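Side-chain contacts in cell division control protein 4 (Saccharomyces cerevisiae, PDB 3V7D), which recognises phosphorylated target proteins as the substrate-binding F-box and WD-repeat subunit of an SCF ubiquitin ligase, sending them to the proteasome: residues T16-P19 and F20-L24; D34-N37 and S38-V41. The protein carries 1 engineered substitution. All coordinates share one frame; numbering follows the deposited sequence.

Contact 1 (T16-P19 and F20-L24); sequences TSLP and FEISL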
ATOM      1  N   THR B  16      25.754  19.431 -11.825  1.00 39.80           N
ATOM      2  CA  THR B  16      26.792  18.757 -12.592  1.00 42.58           C
ATOM      3  C   THR B  16      28.120  18.733 -11.835  1.00 39.91           C
ATOM      4  O   THR B  16      28.798  17.705 -11.786  1.00 39.38           O
ATOM      5  CB  THR B  16      26.993  19.431 -13.964  1.00 45.45           C
ATOM      6  OG1 THR B  16      25.846  19.187 -14.785  1.00 47.75           O
ATOM      7  CG2 THR B  16      28.230  18.889 -14.659  1.00 45.83           C
ATOM      8  N   SER B  17      28.471  19.864 -11.230  1.00 41.17           N
ATOM      9  CA  SER B  17      29.772  20.031 -10.580  1.00 42.54           C
ATOM     10  C   SER B  17      29.945  19.191  -9.318  1.00 43.43           C
ATOM     11  O   SER B  17      30.993  18.581  -9.117  1.00 42.55           O
ATOM     12  CB  SER B  17      30.020  21.505 -10.256  1.00 42.32           C
ATOM     13  OG  SER B  17      30.079  22.281 -11.438  1.00 46.74           O
ATOM     14  N   LEU B  18      28.919  19.163  -8.473  1.00 42.91           N
ATOM     15  CA  LEU B  18      28.987  18.433  -7.208  1.00 41.59           C
ATOM     16  C   LEU B  18      29.137  16.930  -7.429  1.00 37.82           C
ATOM     17  O   LEU B  18      28.770  16.420  -8.486  1.00 37.99           O
ATOM     18  CB  LEU B  18      27.742  18.720  -6.366  1.00 39.46           C
ATOM     19  CG  LEU B  18      27.675  20.102  -5.722  1.00 42.38           C
ATOM     20  CD1 LEU B  18      26.270  20.375  -5.200  1.00 43.22           C
ATOM     21  CD2 LEU B  18      28.700  20.212  -4.606  1.00 40.05           C
ATOM     22  N   PRO B  19      29.696  16.219  -6.437  1.00 40.47           N
ATOM     23  CA  PRO B  19      29.748  14.755  -6.523  1.00 43.25           C
ATOM     24  C   PRO B  19      28.339  14.183  -6.600  1.00 42.73           C
ATOM     25  O   PRO B  19      27.421  14.760  -6.019  1.00 37.63           O
ATOM     26  CB  PRO B  19      30.417  14.349  -5.209  1.00 44.01           C
ATOM     27  CG  PRO B  19      31.237  15.550  -4.824  1.00 45.72           C
ATOM     28  CD  PRO B  19      30.414  16.731  -5.256  1.00 40.88           C
ATOM     29  N   PHE B  20      28.185  13.071  -7.312  1.00 43.16           N
ATOM     30  CA  PHE B  20      26.882  12.466  -7.587  1.00 42.11           C
ATOM     31  C   PHE B  20      25.974  12.301  -6.362  1.00 41.58           C
ATOM     32  O   PHE B  20      24.797  12.656  -6.402  1.00 41.41           O
ATOM     33  CB  PHE B  20      27.069  11.116  -8.291  1.00 42.40           C
ATOM     34  CG  PHE B  20      25.785  10.361  -8.514  1.00 50.26           C
ATOM     35  CD1 PHE B  20      24.893  10.757  -9.499  1.00 55.68           C
ATOM     36  CD2 PHE B  20      25.478   9.251  -7.746  1.00 49.88           C
ATOM     37  CE1 PHE B  20      23.710  10.061  -9.709  1.00 56.58           C
ATOM     38  CE2 PHE B  20      24.298   8.552  -7.950  1.00 53.33           C
ATOM     39  CZ  PHE B  20      23.413   8.957  -8.933  1.00 52.27           C
ATOM     40  N   GLU B  21      26.522  11.760  -5.279  1.00 44.03           N
ATOM     41  CA  GLU B  21      25.736  11.509  -4.077  1.00 45.37           C
ATOM     42  C   GLU B  21      25.157  12.799  -3.495  1.00 48.59           C
ATOM     43  O   GLU B  21      24.044  12.808  -2.963  1.00 46.03           O
ATOM     44  CB  GLU B  21      26.576  10.778  -3.026  1.00 49.50           C
ATOM     45  CG  GLU B  21      27.129   9.438  -3.493  1.00 64.75           C
ATOM     46  CD  GLU B  21      26.043   8.412  -3.784  1.00 80.19           C
ATOM     47  OE1 GLU B  21      24.925   8.545  -3.237  1.00 83.59           O
ATOM     48  OE2 GLU B  21      26.308   7.470  -4.564  1.00 84.96           O
ATOM     49  N   ILE B  22      25.908  13.888  -3.610  1.00 46.96           N
ATOM     50  CA  ILE B  22      25.461  15.176  -3.092  1.00 44.32           C
ATOM     51  C   ILE B  22      24.360  15.798  -3.953  1.00 36.89           C
ATOM     52  O   ILE B  22      23.387  16.344  -3.430  1.00 37.62           O
ATOM     53  CB  ILE B  22      26.637  16.155  -2.924  1.00 41.00           C
ATOM     54  CG1 ILE B  22      27.647  15.580  -1.931  1.00 41.25           C
ATOM     55  CG2 ILE B  22      26.140  17.520  -2.455  1.00 37.56           C
ATOM     56  CD1 ILE B  22      28.795  16.511  -1.626  1.00 47.15           C
ATOM     57  N   SER B  23      24.504  15.707  -5.271  1.00 34.41           N
ATOM     58  CA  SER B  23      23.462  16.203  -6.162  1.00 37.58           C
ATOM     59  C   SER B  23      22.206  15.361  -5.980  1.00 43.10           C
ATOM     60  O   SER B  23      21.088  15.846  -6.142  1.00 37.50           O
ATOM     61  CB  SER B  23      23.920  16.165  -7.619  1.00 37.43           C
ATOM     62  OG  SER B  23      24.925  17.135  -7.862  1.00 42.73           O
ATOM     63  N   LEU B  24      22.405  14.095  -5.629  1.00 47.68           N
ATOM     64  CA  LEU B  24      21.299  13.186  -5.373  1.00 51.61           C
ATOM     65  C   LEU B  24      20.537  13.634  -4.131  1.00 49.22           C
ATOM     66  O   LEU B  24      19.309  13.581  -4.079  1.00 48.83           O
ATOM     67  CB  LEU B  24      21.824  11.770  -5.166  1.00 55.76           C
ATOM     68  CG  LEU B  24      20.889  10.694  -5.699  1.00 66.36           C
ATOM     69  CD1 LEU B  24      20.831  10.811  -7.215  1.00 67.01           C
ATOM     70  CD2 LEU B  24      21.345   9.312  -5.263  1.00 70.29           C
TER
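Pro19 O, at the N-cap of helix 20-27, is gripped by two backbone amides of the helix's first turn. Ser23 N gives the straighter bond, 3.2 Å from Pro19 O with an N-H...O angle of 163°, and it arrives nearly end-on to the carbonyl. Ile22 N lies nearer to Pro19 O, at 3.0 Å, yet its bond is weak because the hydrogen points well off the oxygen (127°). Beside this grip the Pro19 ring and the Ile22 side chain run alongside each other, pointing the same way, with Ile22 CD1 4.0 Å from Pro19 CD. The other branch of Ile22 serves Leu18: CG2, anti to its own backbone N, meets Leu18 CD1 at 4.0 Å, the two chains crossing at about a right angle. With an alanine here both branches are gone, which would probably open a gap beside the Pro19 ring and the Leu18 methyl. Leu18 CB also lies 3.6 Å from Ser23 OG, a buried hydroxyl hydrogen-bonded to Ile15 O in helix 14-17, a bond that ties the two helices across the bend. Leu18 and Pro19 bridge helix 14-17 and helix 20-27. Leu18, Pro19 and Ile22 pack on the chain of another protein in the assembly, whereas Thr16 and Phe20 reach helix 43-49, Phe20 resting on Ile48.

Contact 2 (D34-N37 and S38-V41); sequences DIIN and SLGV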
ATOM      1  N   ASP B  34       9.281  19.025  -9.531  1.00 41.23           N
ATOM      2  CA  ASP B  34      10.550  19.693  -9.764  1.00 42.54           C
ATOM      3  C   ASP B  34      11.549  18.719 -10.369  1.00 38.86           C
ATOM      4  O   ASP B  34      12.343  19.082 -11.233  1.00 37.34           O
ATOM      5  CB  ASP B  34      11.073  20.290  -8.458  1.00 43.11           C
ATOM      6  CG  ASP B  34      10.133  21.338  -7.890  1.00 45.52           C
ATOM      7  OD1 ASP B  34       9.624  22.159  -8.686  1.00 42.33           O
ATOM      8  OD2 ASP B  34       9.892  21.334  -6.663  1.00 48.89           O
ATOM      9  N   ILE B  35      11.486  17.471  -9.926  1.00 39.22           N
ATOM     10  CA  ILE B  35      12.332  16.425 -10.480  1.00 42.52           C
ATOM     11  C   ILE B  35      12.013  16.190 -11.958  1.00 44.09           C
ATOM     12  O   ILE B  35      12.921  16.030 -12.777  1.00 38.80           O
ATOM     13  CB  ILE B  35      12.206  15.123  -9.666  1.00 41.34           C
ATOM     14  CG1 ILE B  35      12.772  15.341  -8.259  1.00 40.27           C
ATOM     15  CG2 ILE B  35      12.929  13.980 -10.360  1.00 40.90           C
ATOM     16  CD1 ILE B  35      12.711  14.118  -7.371  1.00 39.82           C
ATOM     17  N   ILE B  36      10.727  16.205 -12.300  1.00 46.94           N
ATOM     18  CA  ILE B  36      10.303  16.031 -13.689  1.00 42.25           C
ATOM     19  C   ILE B  36      10.810  17.160 -14.579  1.00 47.15           C
ATOM     20  O   ILE B  36      11.317  16.916 -15.676  1.00 50.09           O
ATOM     21  CB  ILE B  36       8.768  15.906 -13.810  1.00 47.18           C
ATOM     22  CG1 ILE B  36       8.310  14.582 -13.206  1.00 50.11           C
ATOM     23  CG2 ILE B  36       8.326  15.989 -15.268  1.00 42.09           C
ATOM     24  CD1 ILE B  36       9.087  13.396 -13.732  1.00 57.51           C
ATOM     25  N   ASN B  37      10.676  18.395 -14.104  1.00 45.36           N
ATOM     26  CA  ASN B  37      11.205  19.540 -14.831  1.00 46.49           C
ATOM     27  C   ASN B  37      12.717  19.450 -14.977  1.00 47.39           C
ATOM     28  O   ASN B  37      13.278  19.829 -16.006  1.00 45.30           O
ATOM     29  CB  ASN B  37      10.830  20.851 -14.132  1.00 53.22           C
ATOM     30  CG  ASN B  37       9.361  21.195 -14.287  1.00 59.52           C
ATOM     31  OD1 ASN B  37       8.727  20.819 -15.271  1.00 60.11           O
ATOM     32  ND2 ASN B  37       8.816  21.919 -13.314  1.00 59.74           N
ATOM     33  N   SER B  38      13.374  18.945 -13.939  1.00 46.21           N
ATOM     34  CA  SER B  38      14.827  18.869 -13.927  1.00 42.44           C
ATOM     35  C   SER B  38      15.342  17.916 -15.004  1.00 42.83           C
ATOM     36  O   SER B  38      16.418  18.125 -15.559  1.00 41.09           O
ATOM     37  CB  SER B  38      15.324  18.467 -12.540  1.00 39.82           C
ATOM     38  OG  SER B  38      15.008  19.476 -11.592  1.00 40.24           O
ATOM     39  N   LEU B  39      14.550  16.889 -15.308  1.00 42.15           N
ATOM     40  CA  LEU B  39      14.858  15.961 -16.394  1.00 42.81           C
ATOM     41  C   LEU B  39      14.978  16.662 -17.742  1.00 44.07           C
ATOM     42  O   LEU B  39      15.682  16.185 -18.630  1.00 45.24           O
ATOM     43  CB  LEU B  39      13.792  14.867 -16.481  1.00 43.63           C
ATOM     44  CG  LEU B  39      13.942  13.706 -15.502  1.00 43.79           C
ATOM     45  CD1 LEU B  39      12.687  12.851 -15.483  1.00 43.37           C
ATOM     46  CD2 LEU B  39      15.152  12.871 -15.884  1.00 46.19           C
ATOM     47  N   GLY B  40      14.295  17.795 -17.889  1.00 41.45           N
ATOM     48  CA  GLY B  40      14.315  18.538 -19.136  1.00 36.69           C
ATOM     49  C   GLY B  40      15.325  19.672 -19.186  1.00 43.00           C
ATOM     50  O   GLY B  40      15.321  20.474 -20.121  1.00 48.44           O
ATOM     51  N   VAL B  41      16.202  19.738 -18.190  1.00 40.43           N
ATOM     52  CA  VAL B  41      17.152  20.844 -18.097  1.00 38.28           C
ATOM     53  C   VAL B  41      18.349  20.695 -19.037  1.00 35.93           C
ATOM     54  O   VAL B  41      18.721  21.644 -19.732  1.00 35.83           O
ATOM     55  CB  VAL B  41      17.632  21.048 -16.644  1.00 42.55           C
ATOM     56  CG1 VAL B  41      18.875  21.934 -16.600  1.00 39.35           C
ATOM     57  CG2 VAL B  41      16.507  21.636 -15.801  1.00 40.33           C
TER
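Ser38 returns to Asp34 O one turn back with both its hydroxyl and its amide. Ser38 OG stands beside its own backbone N (chi1 -65°) and gives a 2.7 Å bond to Asp34 O; Ser38 N donates to the same oxygen at 2.9 Å. The two donors come from opposite faces of the carbonyl plane, the hydroxyl 36° out of it. The buried OH is satisfied within its own helix by Asp34 O. Leu39 N carries the next bond, 3.1 Å to Ile35 O, and adds a weak one to Ile36 O. The Leu39 side chain folds back over these carbonyls, with CB 3.3 Å from Ile36 O, and its CD1 ends 4.0 Å from Ile36 CD1, where the two chains cross obliquely. Gly40 N turns instead to Asn37 O, at 3.0 Å. That i to i+3 bond tightens the last turn as the chain leaves the helix. Val41 follows with CG2 3.7 Å from Asn37 O, while its amide bonds to Ser38 O. Ile35, Ser38 and Leu39 face Ile49 of helix 43-49, and Ile36 packs on Trp56 and Leu96. On the partner protein's chain, a backbone group binds Asp34 OD1 and basic side chains bind Gly40 O and Val41 O. Such a short helix, packed between neighbouring helices of its own chain and a partner chain, with Ser38 touching both, belongs to the F-box, the helical module by which SCF substrate receptors dock on SKP1.

Overall arrangement
From the N terminus the chain passes contact 1 first, where residues 18-19 bend it from helix 14-17 into helix 20-27. It then runs through the link between helices and enters helix 32-39, whose C-terminal end is contact 2. Both contacts are local, and they follow in series without nesting or crossing: contact 1 starts a helix, contact 2 finishes one. Their centres lie 15 Å apart and their nearest atoms about 7 Å, so they do not touch. Helix 43-49 meets side chains of both, and both also face the chain of another protein, well away from the centre of the chain, in the F-box part rather than the WD-repeat part.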